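Local coordinates for protein trans-4-hydroxy-L-proline dehydratase (Clostridioides difficile 70-100-2010, PDB 6VXC) that uses a glycyl radical to dehydrate trans-4-hydroxy-L-proline to (S)-1-pyrroline-5-carboxylate in the anaerobic breakdown of hydroxyproline, at residues K515-M520 with Y644-G649; E508-F513 with M636-N641; F26-K31 with K255-L260. All coordinates share one frame; numbering follows the deposited sequence.

Overall arrangement
Interactions 1 and 2 join the same two helices, 506-538 and 630-647, at neighbouring points, their centres 11 Å apart. Interaction 3 lies on the opposite side of the chain's centre, about 55 Å from interaction 1 and 59 Å from interaction 2, centre to centre, and ties helix 27-38 to helix 252-267. Chemistry follows place. Interaction 2 is a buried contact in which a phenylalanine packs on the neighbouring helix. Interaction 1 is partly buried and joins the helices by a histidine-glutamate hydrogen bond where their backbones come closer. Interaction 3, at the surface, bridges a wider gap with a long arginine and an aspartate. All three lie away from the annotated active-site residues.

Interaction 1: K515-M520 with Y644-G649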
loop_
_atom_site.group_PDB
_atom_site.type_symbol
_atom_site.label_atom_id
_atom_site.label_comp_id
_atom_site.label_asym_id
_atom_site.label_seq_id
_atom_site.Cartn_x
_atom_site.Cartn_y
_atom_site.Cartn_z
ATOM N N LYS A 515 -24.453 15.231 -7.613
ATOM C CA LYS A 515 -25.102 15.372 -6.311
ATOM C C LYS A 515 -24.998 14.089 -5.496
ATOM O O LYS A 515 -24.752 14.144 -4.288
ATOM C CB LYS A 515 -26.570 15.765 -6.465
ATOM C CG LYS A 515 -26.815 17.171 -6.972
ATOM C CD LYS A 515 -28.317 17.435 -6.935
ATOM C CE LYS A 515 -28.723 18.624 -7.768
ATOM N NZ LYS A 515 -30.208 18.742 -7.734
ATOM N N GLN A 516 -25.173 12.923 -6.130
ATOM C CA GLN A 516 -24.968 11.686 -5.388
ATOM C C GLN A 516 -23.530 11.587 -4.895
ATOM O O GLN A 516 -23.289 11.204 -3.750
ATOM C CB GLN A 516 -25.330 10.479 -6.243
ATOM C CG GLN A 516 -26.796 10.407 -6.620
ATOM C CD GLN A 516 -27.655 9.858 -5.504
ATOM O OE1 GLN A 516 -27.159 9.478 -4.440
ATOM N NE2 GLN A 516 -28.952 9.793 -5.752
ATOM N N LEU A 517 -22.569 11.970 -5.741
ATOM C CA LEU A 517 -21.161 11.962 -5.356
ATOM C C LEU A 517 -20.905 12.861 -4.149
ATOM O O LEU A 517 -20.218 12.465 -3.204
ATOM C CB LEU A 517 -20.310 12.409 -6.542
ATOM C CG LEU A 517 -18.795 12.475 -6.407
ATOM C CD1 LEU A 517 -18.273 11.134 -5.961
ATOM C CD2 LEU A 517 -18.197 12.869 -7.755
ATOM N N HIS A 518 -21.412 14.094 -4.201
ATOM C CA HIS A 518 -21.240 15.039 -3.101
ATOM C C HIS A 518 -21.755 14.446 -1.800
ATOM O O HIS A 518 -21.088 14.511 -0.768
ATOM C CB HIS A 518 -21.963 16.353 -3.425
ATOM C CG HIS A 518 -21.958 17.352 -2.302
ATOM N ND1 HIS A 518 -20.817 18.009 -1.887
ATOM C CD2 HIS A 518 -22.962 17.821 -1.524
ATOM C CE1 HIS A 518 -21.120 18.837 -0.902
ATOM N NE2 HIS A 518 -22.414 18.743 -0.663
ATOM N N TYR A 519 -22.939 13.837 -1.841
ATOM C CA TYR A 519 -23.507 13.245 -0.635
ATOM C C TYR A 519 -22.630 12.115 -0.110
ATOM O O TYR A 519 -22.342 12.037 1.089
ATOM C CB TYR A 519 -24.909 12.733 -0.938
ATOM C CG TYR A 519 -25.590 12.030 0.218
ATOM C CD1 TYR A 519 -26.001 12.739 1.342
ATOM C CD2 TYR A 519 -25.856 10.673 0.163
ATOM C CE1 TYR A 519 -26.645 12.107 2.385
ATOM C CE2 TYR A 519 -26.498 10.025 1.198
ATOM C CZ TYR A 519 -26.890 10.748 2.311
ATOM O OH TYR A 519 -27.530 10.119 3.350
ATOM N N MET A 520 -22.190 11.225 -1.003
ATOM C CA MET A 520 -21.417 10.073 -0.550
ATOM C C MET A 520 -20.053 10.504 -0.009
ATOM O O MET A 520 -19.558 9.935 0.975
ATOM C CB MET A 520 -21.284 9.067 -1.702
ATOM C CG MET A 520 -20.904 7.643 -1.284
ATOM S SD MET A 520 -21.976 6.928 -0.007
ATOM C CE MET A 520 -23.561 7.159 -0.785
ATOM N N TYR A 644 -12.101 14.931 -8.391
ATOM C CA TYR A 644 -11.066 15.821 -7.883
ATOM C C TYR A 644 -11.677 17.024 -7.171
ATOM O O TYR A 644 -11.267 17.374 -6.061
ATOM C CB TYR A 644 -10.186 16.289 -9.038
ATOM C CG TYR A 644 -9.282 17.451 -8.724
ATOM C CD1 TYR A 644 -8.048 17.244 -8.129
ATOM C CD2 TYR A 644 -9.656 18.755 -9.034
ATOM C CE1 TYR A 644 -7.215 18.292 -7.831
ATOM C CE2 TYR A 644 -8.820 19.828 -8.733
ATOM C CZ TYR A 644 -7.594 19.578 -8.131
ATOM O OH TYR A 644 -6.741 20.593 -7.813
ATOM N N ASN A 645 -12.672 17.661 -7.797
ATOM C CA ASN A 645 -13.258 18.877 -7.239
ATOM C C ASN A 645 -14.043 18.604 -5.966
ATOM O O ASN A 645 -14.031 19.429 -5.048
ATOM C CB ASN A 645 -14.178 19.544 -8.266
ATOM C CG ASN A 645 -13.417 20.302 -9.350
ATOM O OD1 ASN A 645 -12.357 20.857 -9.110
ATOM N ND2 ASN A 645 -13.976 20.328 -10.547
ATOM N N GLU A 646 -14.706 17.455 -5.881
ATOM C CA GLU A 646 -15.523 17.153 -4.714
ATOM C C GLU A 646 -14.678 16.862 -3.479
ATOM O O GLU A 646 -15.095 17.182 -2.356
ATOM C CB GLU A 646 -16.431 15.972 -5.028
ATOM C CG GLU A 646 -17.441 15.665 -3.959
ATOM C CD GLU A 646 -18.351 16.834 -3.704
ATOM O OE1 GLU A 646 -18.921 17.374 -4.683
ATOM O OE2 GLU A 646 -18.487 17.206 -2.525
ATOM N N VAL A 647 -13.491 16.292 -3.660
ATOM C CA VAL A 647 -12.674 15.823 -2.546
ATOM C C VAL A 647 -11.580 16.819 -2.166
ATOM O O VAL A 647 -11.367 17.089 -0.985
ATOM C CB VAL A 647 -12.078 14.432 -2.861
ATOM C CG1 VAL A 647 -11.062 14.038 -1.782
ATOM C CG2 VAL A 647 -13.173 13.411 -2.942
ATOM N N THR A 648 -10.868 17.368 -3.153
ATOM C CA THR A 648 -9.595 18.043 -2.897
ATOM C C THR A 648 -9.756 19.375 -2.154
ATOM O O THR A 648 -10.554 20.234 -2.540
ATOM C CB THR A 648 -8.868 18.289 -4.221
ATOM O OG1 THR A 648 -8.710 17.053 -4.927
ATOM C CG2 THR A 648 -7.502 18.912 -3.975
ATOM N N GLY A 649 -8.931 19.585 -1.136
ATOM C CA GLY A 649 -8.946 20.831 -0.403
ATOM C C GLY A 649 -9.846 20.835 0.810
ATOM O O GLY A 649 -9.821 21.799 1.573
#
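The backbones of His518 and Glu646 come close, CA to CA 6.3 Å, where two helices run in broadly the same direction: helix 506-538 continues, whereas helix 630-647 is ending. The link is a His-carboxylate hydrogen bond between helices of the pyruvate formate-lyase-like part of this glycyl radical enzyme. His518 ND1 donates to Glu646 OE2 across 2.5 Å, shorter than usual for such a bond, and the oxygen lies near the imidazole plane, at the ring's edge. Histidine suits the narrow gap because ND1, next to CG, sits close to its own backbone. The carboxylate is turned 67° against the ring and receives the donor on its syn side, somewhat out of its own plane. Glu646 gets there with CG anti to the backbone N (chi1 -173°) and a bend at chi2, which lays the carboxylate beside the His518 backbone; OE1 stands 3.4 Å from His518 CB. Nearer the Glu646 backbone, Leu517 CG rests 4.2 Å from Glu646 CG, apolar carbon against methylene. Glutamate suits the place by offering carbon to the leucine and oxygen to the histidine. A negative charge here would tend to favour a protonated His518, and Arg650, in a salt bridge with OE2, would probably offset part of that effect. At the helix end, Tyr644 O accepts from Thr648 N and, at 2.8 Å, from Thr648 OG1, on opposite faces of its plane.

Interaction 2: E508-F513 with M636-N641; sequences ELFEAF and MQEIFN
Phe510 reaches from helix 506-538 to Glu638 and Ile639 on helix 630-647, and every close approach across this buried contact involves its ring. Its CB sets out toward the other helix, and CG stands anti to the backbone N (chi1 -169°), which carries the ring straight into the space between the two backbones; there the nearest CA pair, Phe510 and Ile639, is 8.9 Å apart. Beyond CG the ring divides its neighbours. On one side, CE1 meets the CG1 methylene of Ile639 at 4.0 Å, an apolar contact in which the isoleucine approaches obliquely. On the other, CE2 lies 4.2 Å from Glu638 CB. At the far end CZ butts against the backbone, 3.7 Å from Glu638 O. A flat, wide side chain suits this spacing, filling the gap without needing a polar partner. Glutamate puts its CB against the ring, and its extended chain carries the carboxylate past one ring face, OE1 toward the rim and the two planes 51° apart; the residue stays partly exposed. Ile639 also touches Ile575 of helix 575-591, while Phe513 meets Ile578 of that helix and Ile476 of helix 473-481, so the contact continues into an apolar cluster. An aromatic side chain is thus inserted end-first between two obliquely placed, broadly co-directional helices, part of the helical packing of this pyruvate formate-lyase-like fold.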
loop_
_atom_site.group_PDB
_atom_site.type_symbol
_atom_site.label_atom_id
_atom_site.label_comp_id
_atom_site.label_asym_id
_atom_site.label_seq_id
_atom_site.Cartn_x
_atom_site.Cartn_y
_atom_site.Cartn_z
ATOM N N GLU A 508 -28.378 17.057 -17.336
ATOM C CA GLU A 508 -29.223 16.838 -16.177
ATOM C C GLU A 508 -28.840 15.556 -15.453
ATOM O O GLU A 508 -28.784 15.535 -14.218
ATOM C CB GLU A 508 -30.681 16.800 -16.606
ATOM C CG GLU A 508 -31.608 17.259 -15.561
ATOM C CD GLU A 508 -33.050 17.180 -15.997
ATOM O OE1 GLU A 508 -33.900 17.014 -15.093
ATOM O OE2 GLU A 508 -33.319 17.279 -17.216
ATOM N N LEU A 509 -28.579 14.474 -16.198
ATOM C CA LEU A 509 -28.127 13.236 -15.565
ATOM C C LEU A 509 -26.789 13.426 -14.851
ATOM O O LEU A 509 -26.607 12.959 -13.728
ATOM C CB LEU A 509 -28.014 12.119 -16.600
ATOM C CG LEU A 509 -27.281 10.866 -16.111
ATOM C CD1 LEU A 509 -28.053 10.113 -15.022
ATOM C CD2 LEU A 509 -26.937 9.967 -17.274
ATOM N N PHE A 510 -25.832 14.092 -15.495
ATOM C CA PHE A 510 -24.515 14.244 -14.884
ATOM C C PHE A 510 -24.569 15.108 -13.632
ATOM O O PHE A 510 -23.810 14.872 -12.693
ATOM C CB PHE A 510 -23.511 14.826 -15.876
ATOM C CG PHE A 510 -22.070 14.765 -15.391
ATOM C CD1 PHE A 510 -21.470 13.545 -15.099
ATOM C CD2 PHE A 510 -21.322 15.926 -15.242
ATOM C CE1 PHE A 510 -20.138 13.478 -14.645
ATOM C CE2 PHE A 510 -20.000 15.866 -14.798
ATOM C CZ PHE A 510 -19.411 14.640 -14.502
ATOM N N GLU A 511 -25.444 16.113 -13.607
ATOM C CA GLU A 511 -25.642 16.902 -12.394
ATOM C C GLU A 511 -26.193 16.048 -11.259
ATOM O O GLU A 511 -25.756 16.180 -10.116
ATOM C CB GLU A 511 -26.575 18.077 -12.688
ATOM C CG GLU A 511 -27.189 18.715 -11.449
ATOM C CD GLU A 511 -28.322 19.693 -11.802
ATOM O OE1 GLU A 511 -28.016 20.822 -12.239
ATOM O OE2 GLU A 511 -29.519 19.322 -11.673
ATOM N N ALA A 512 -27.151 15.167 -11.556
ATOM C CA ALA A 512 -27.665 14.251 -10.541
ATOM C C ALA A 512 -26.565 13.336 -10.009
ATOM O O ALA A 512 -26.475 13.096 -8.799
ATOM C CB ALA A 512 -28.818 13.418 -11.117
ATOM N N PHE A 513 -25.718 12.819 -10.901
ATOM C CA PHE A 513 -24.580 12.014 -10.462
ATOM C C PHE A 513 -23.668 12.800 -9.531
ATOM O O PHE A 513 -23.216 12.278 -8.506
ATOM C CB PHE A 513 -23.782 11.527 -11.673
ATOM C CG PHE A 513 -22.401 11.007 -11.334
ATOM C CD1 PHE A 513 -22.234 9.738 -10.811
ATOM C CD2 PHE A 513 -21.283 11.806 -11.524
ATOM C CE1 PHE A 513 -20.966 9.258 -10.496
ATOM C CE2 PHE A 513 -20.011 11.347 -11.203
ATOM C CZ PHE A 513 -19.849 10.071 -10.684
ATOM N N MET A 636 -14.485 10.878 -19.469
ATOM C CA MET A 636 -13.528 10.519 -18.429
ATOM C C MET A 636 -13.015 11.756 -17.710
ATOM O O MET A 636 -12.919 11.781 -16.482
ATOM C CB MET A 636 -12.365 9.708 -19.004
ATOM C CG MET A 636 -11.289 9.368 -17.946
ATOM S SD MET A 636 -10.113 10.695 -17.605
ATOM C CE MET A 636 -9.105 10.628 -19.090
ATOM N N GLN A 637 -12.624 12.775 -18.470
ATOM C CA GLN A 637 -12.101 13.988 -17.853
ATOM C C GLN A 637 -13.147 14.664 -16.969
ATOM O O GLN A 637 -12.827 15.146 -15.880
ATOM C CB GLN A 637 -11.599 14.939 -18.927
ATOM C CG GLN A 637 -10.323 14.482 -19.626
ATOM C CD GLN A 637 -9.899 15.456 -20.703
ATOM O OE1 GLN A 637 -10.697 15.836 -21.546
ATOM N NE2 GLN A 637 -8.659 15.905 -20.649
ATOM N N GLU A 638 -14.397 14.714 -17.426
ATOM C CA GLU A 638 -15.450 15.336 -16.627
ATOM C C GLU A 638 -15.663 14.581 -15.327
ATOM O O GLU A 638 -15.784 15.186 -14.260
ATOM C CB GLU A 638 -16.755 15.399 -17.422
ATOM C CG GLU A 638 -16.706 16.376 -18.567
ATOM C CD GLU A 638 -18.013 16.455 -19.350
ATOM O OE1 GLU A 638 -19.029 15.859 -18.906
ATOM O OE2 GLU A 638 -18.015 17.121 -20.417
ATOM N N ILE A 639 -15.701 13.252 -15.399
ATOM C CA ILE A 639 -15.856 12.448 -14.195
ATOM C C ILE A 639 -14.664 12.667 -13.269
ATOM O O ILE A 639 -14.823 12.893 -12.066
ATOM C CB ILE A 639 -16.036 10.957 -14.554
ATOM C CG1 ILE A 639 -17.290 10.725 -15.407
ATOM C CG2 ILE A 639 -16.087 10.123 -13.292
ATOM C CD1 ILE A 639 -17.334 9.324 -16.085
ATOM N N PHE A 640 -13.448 12.595 -13.823
ATOM C CA PHE A 640 -12.247 12.792 -13.019
ATOM C C PHE A 640 -12.256 14.148 -12.340
ATOM O O PHE A 640 -11.951 14.251 -11.154
ATOM C CB PHE A 640 -10.995 12.659 -13.879
ATOM C CG PHE A 640 -9.736 13.021 -13.157
ATOM C CD1 PHE A 640 -9.116 12.105 -12.335
ATOM C CD2 PHE A 640 -9.186 14.282 -13.288
ATOM C CE1 PHE A 640 -7.945 12.437 -11.657
ATOM C CE2 PHE A 640 -8.020 14.617 -12.623
ATOM C CZ PHE A 640 -7.407 13.694 -11.799
ATOM N N ASN A 641 -12.596 15.203 -13.087
ATOM C CA ASN A 641 -12.629 16.550 -12.522
ATOM C C ASN A 641 -13.677 16.676 -11.426
ATOM O O ASN A 641 -13.440 17.338 -10.413
ATOM C CB ASN A 641 -12.890 17.572 -13.628
ATOM C CG ASN A 641 -11.721 17.691 -14.575
ATOM O OD1 ASN A 641 -10.598 17.373 -14.208
ATOM N ND2 ASN A 641 -11.976 18.133 -15.803
#

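Interaction 3: F26-K31 with K255-L260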
loop_
_atom_site.group_PDB
_atom_site.type_symbol
_atom_site.label_atom_id
_atom_site.label_comp_id
_atom_site.label_asym_id
_atom_site.label_seq_id
_atom_site.Cartn_x
_atom_site.Cartn_y
_atom_site.Cartn_z
ATOM N N PHE A 26 24.272 -16.558 -3.604
ATOM C CA PHE A 26 25.248 -17.244 -2.781
ATOM C C PHE A 26 24.586 -18.379 -2.021
ATOM O O PHE A 26 23.363 -18.410 -1.841
ATOM C CB PHE A 26 25.935 -16.260 -1.827
ATOM C CG PHE A 26 26.448 -15.055 -2.527
ATOM C CD1 PHE A 26 27.678 -15.093 -3.173
ATOM C CD2 PHE A 26 25.679 -13.908 -2.614
ATOM C CE1 PHE A 26 28.155 -13.994 -3.855
ATOM C CE2 PHE A 26 26.145 -12.798 -3.288
ATOM C CZ PHE A 26 27.393 -12.842 -3.916
ATOM N N GLU A 27 25.420 -19.323 -1.588
ATOM C CA GLU A 27 24.894 -20.442 -0.822
ATOM C C GLU A 27 24.113 -19.955 0.392
ATOM O O GLU A 27 23.044 -20.488 0.703
ATOM C CB GLU A 27 26.042 -21.348 -0.366
ATOM C CG GLU A 27 26.771 -22.064 -1.478
ATOM C CD GLU A 27 25.852 -22.976 -2.271
ATOM O OE1 GLU A 27 25.243 -23.882 -1.662
ATOM O OE2 GLU A 27 25.713 -22.773 -3.494
ATOM N N ARG A 28 24.608 -18.922 1.069
ATOM C CA ARG A 28 23.882 -18.382 2.218
ATOM C C ARG A 28 22.466 -17.956 1.842
ATOM O O ARG A 28 21.492 -18.384 2.471
ATOM C CB ARG A 28 24.645 -17.201 2.819
ATOM C CG ARG A 28 23.953 -16.561 4.029
ATOM C CD ARG A 28 24.514 -15.172 4.311
ATOM N NE ARG A 28 25.957 -15.170 4.542
ATOM C CZ ARG A 28 26.554 -15.564 5.663
ATOM N NH1 ARG A 28 27.880 -15.521 5.751
ATOM N NH2 ARG A 28 25.842 -15.987 6.699
ATOM N N THR A 29 22.333 -17.129 0.800
ATOM C CA THR A 29 21.036 -16.542 0.494
ATOM C C THR A 29 20.104 -17.544 -0.175
ATOM O O THR A 29 18.886 -17.438 -0.025
ATOM C CB THR A 29 21.217 -15.280 -0.358
ATOM O OG1 THR A 29 21.900 -15.596 -1.572
ATOM C CG2 THR A 29 22.018 -14.223 0.409
ATOM N N LYS A 30 20.651 -18.555 -0.854
ATOM C CA LYS A 30 19.823 -19.662 -1.330
ATOM C C LYS A 30 19.127 -20.368 -0.170
ATOM O O LYS A 30 17.946 -20.717 -0.264
ATOM C CB LYS A 30 20.678 -20.670 -2.099
ATOM C CG LYS A 30 21.326 -20.176 -3.377
ATOM C CD LYS A 30 22.283 -21.242 -3.899
ATOM C CE LYS A 30 23.070 -20.794 -5.125
ATOM N NZ LYS A 30 22.253 -20.544 -6.316
ATOM N N LYS A 31 19.863 -20.615 0.913
ATOM C CA LYS A 31 19.324 -21.265 2.107
ATOM C C LYS A 31 18.298 -20.382 2.811
ATOM O O LYS A 31 17.234 -20.858 3.232
ATOM C CB LYS A 31 20.481 -21.611 3.055
ATOM C CG LYS A 31 20.060 -22.112 4.442
ATOM C CD LYS A 31 21.254 -22.602 5.289
ATOM C CE LYS A 31 22.245 -21.484 5.602
ATOM N NZ LYS A 31 23.379 -21.944 6.477
ATOM N N LYS A 255 30.040 -19.102 13.901
ATOM C CA LYS A 255 30.409 -18.299 15.058
ATOM C C LYS A 255 30.881 -16.918 14.635
ATOM O O LYS A 255 30.503 -15.912 15.247
ATOM C CB LYS A 255 31.482 -19.021 15.885
ATOM C CG LYS A 255 31.844 -18.291 17.184
ATOM C CD LYS A 255 32.932 -18.982 18.030
ATOM C CE LYS A 255 32.531 -20.381 18.502
ATOM N NZ LYS A 255 32.889 -20.579 19.941
ATOM N N LYS A 256 31.690 -16.847 13.578
ATOM C CA LYS A 256 32.146 -15.545 13.113
ATOM C C LYS A 256 30.970 -14.709 12.623
ATOM O O LYS A 256 30.938 -13.493 12.830
ATOM C CB LYS A 256 33.212 -15.699 12.027
ATOM C CG LYS A 256 34.517 -16.333 12.521
ATOM C CD LYS A 256 35.684 -16.041 11.597
ATOM C CE LYS A 256 36.018 -14.549 11.609
ATOM N NZ LYS A 256 37.410 -14.242 11.144
ATOM N N ASP A 257 29.994 -15.341 11.966
ATOM C CA ASP A 257 28.805 -14.600 11.558
ATOM C C ASP A 257 28.056 -14.069 12.774
ATOM O O ASP A 257 27.639 -12.905 12.796
ATOM C CB ASP A 257 27.887 -15.479 10.708
ATOM C CG ASP A 257 28.412 -15.703 9.286
ATOM O OD1 ASP A 257 29.263 -14.919 8.805
ATOM O OD2 ASP A 257 27.948 -16.676 8.656
ATOM N N LEU A 258 27.885 -14.910 13.799
ATOM C CA LEU A 258 27.231 -14.476 15.032
ATOM C C LEU A 258 28.001 -13.343 15.700
ATOM O O LEU A 258 27.402 -12.395 16.224
ATOM C CB LEU A 258 27.085 -15.665 15.979
ATOM C CG LEU A 258 26.072 -16.697 15.495
ATOM C CD1 LEU A 258 26.256 -17.993 16.238
ATOM C CD2 LEU A 258 24.651 -16.163 15.688
ATOM N N LEU A 259 29.328 -13.417 15.686
ATOM C CA LEU A 259 30.119 -12.342 16.268
ATOM C C LEU A 259 29.983 -11.066 15.450
ATOM O O LEU A 259 29.982 -9.965 16.006
ATOM C CB LEU A 259 31.582 -12.773 16.358
ATOM C CG LEU A 259 31.911 -13.855 17.400
ATOM C CD1 LEU A 259 33.397 -14.203 17.412
ATOM C CD2 LEU A 259 31.438 -13.483 18.787
ATOM N N LEU A 260 29.848 -11.194 14.131
ATOM C CA LEU A 260 29.604 -10.017 13.309
ATOM C C LEU A 260 28.242 -9.406 13.614
ATOM O O LEU A 260 28.112 -8.182 13.684
ATOM C CB LEU A 260 29.710 -10.378 11.831
ATOM C CG LEU A 260 29.338 -9.265 10.852
ATOM C CD1 LEU A 260 30.188 -8.016 11.064
ATOM C CD2 LEU A 260 29.491 -9.790 9.445
#
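Arg28 and Asp257 approach each other from opposite directions, each leaving its own helix toward the other, and meet in a salt bridge at the protein surface. The guanidinium presents its outer edge: NH1 and NH2 both point at a single oxygen, OD2 of Asp257, which lies almost exactly in the guanidinium plane. NH2 is 3.0 Å from Asp257 OD2 and NH1 is 3.1 Å from the same atom. The two flat groups are turned 63° apart, so this is an end-on grip on one atom rather than two parallel bonds to two oxygens. Seen from the carboxylate, both nitrogens arrive on the same face: NH1 on the syn side, 34° out of plane, and NH2 from well above the plane. Asp257 OD1 is left with a weak bond to Arg28 NH1, at 3.4 Å. The nearest CA atoms, those of Arg28 and Asp257, are 11.2 Å apart, and much of this gap is spanned by the long arginine, which starts extended, with CG anti to the backbone N (chi1 180°), and bends at chi3 to turn its edge to the acid. The short aspartate keeps its carboxylate close to its own helix. Arg28 NE makes a salt bridge with Glu329, its main polar partner, and NH2 also bonds the carbonyl of Gly86. One arginine held between carboxylates of two different helices is characteristic of a surface ion-pair network, here joining helices 27-38, 252-267 and 324-339.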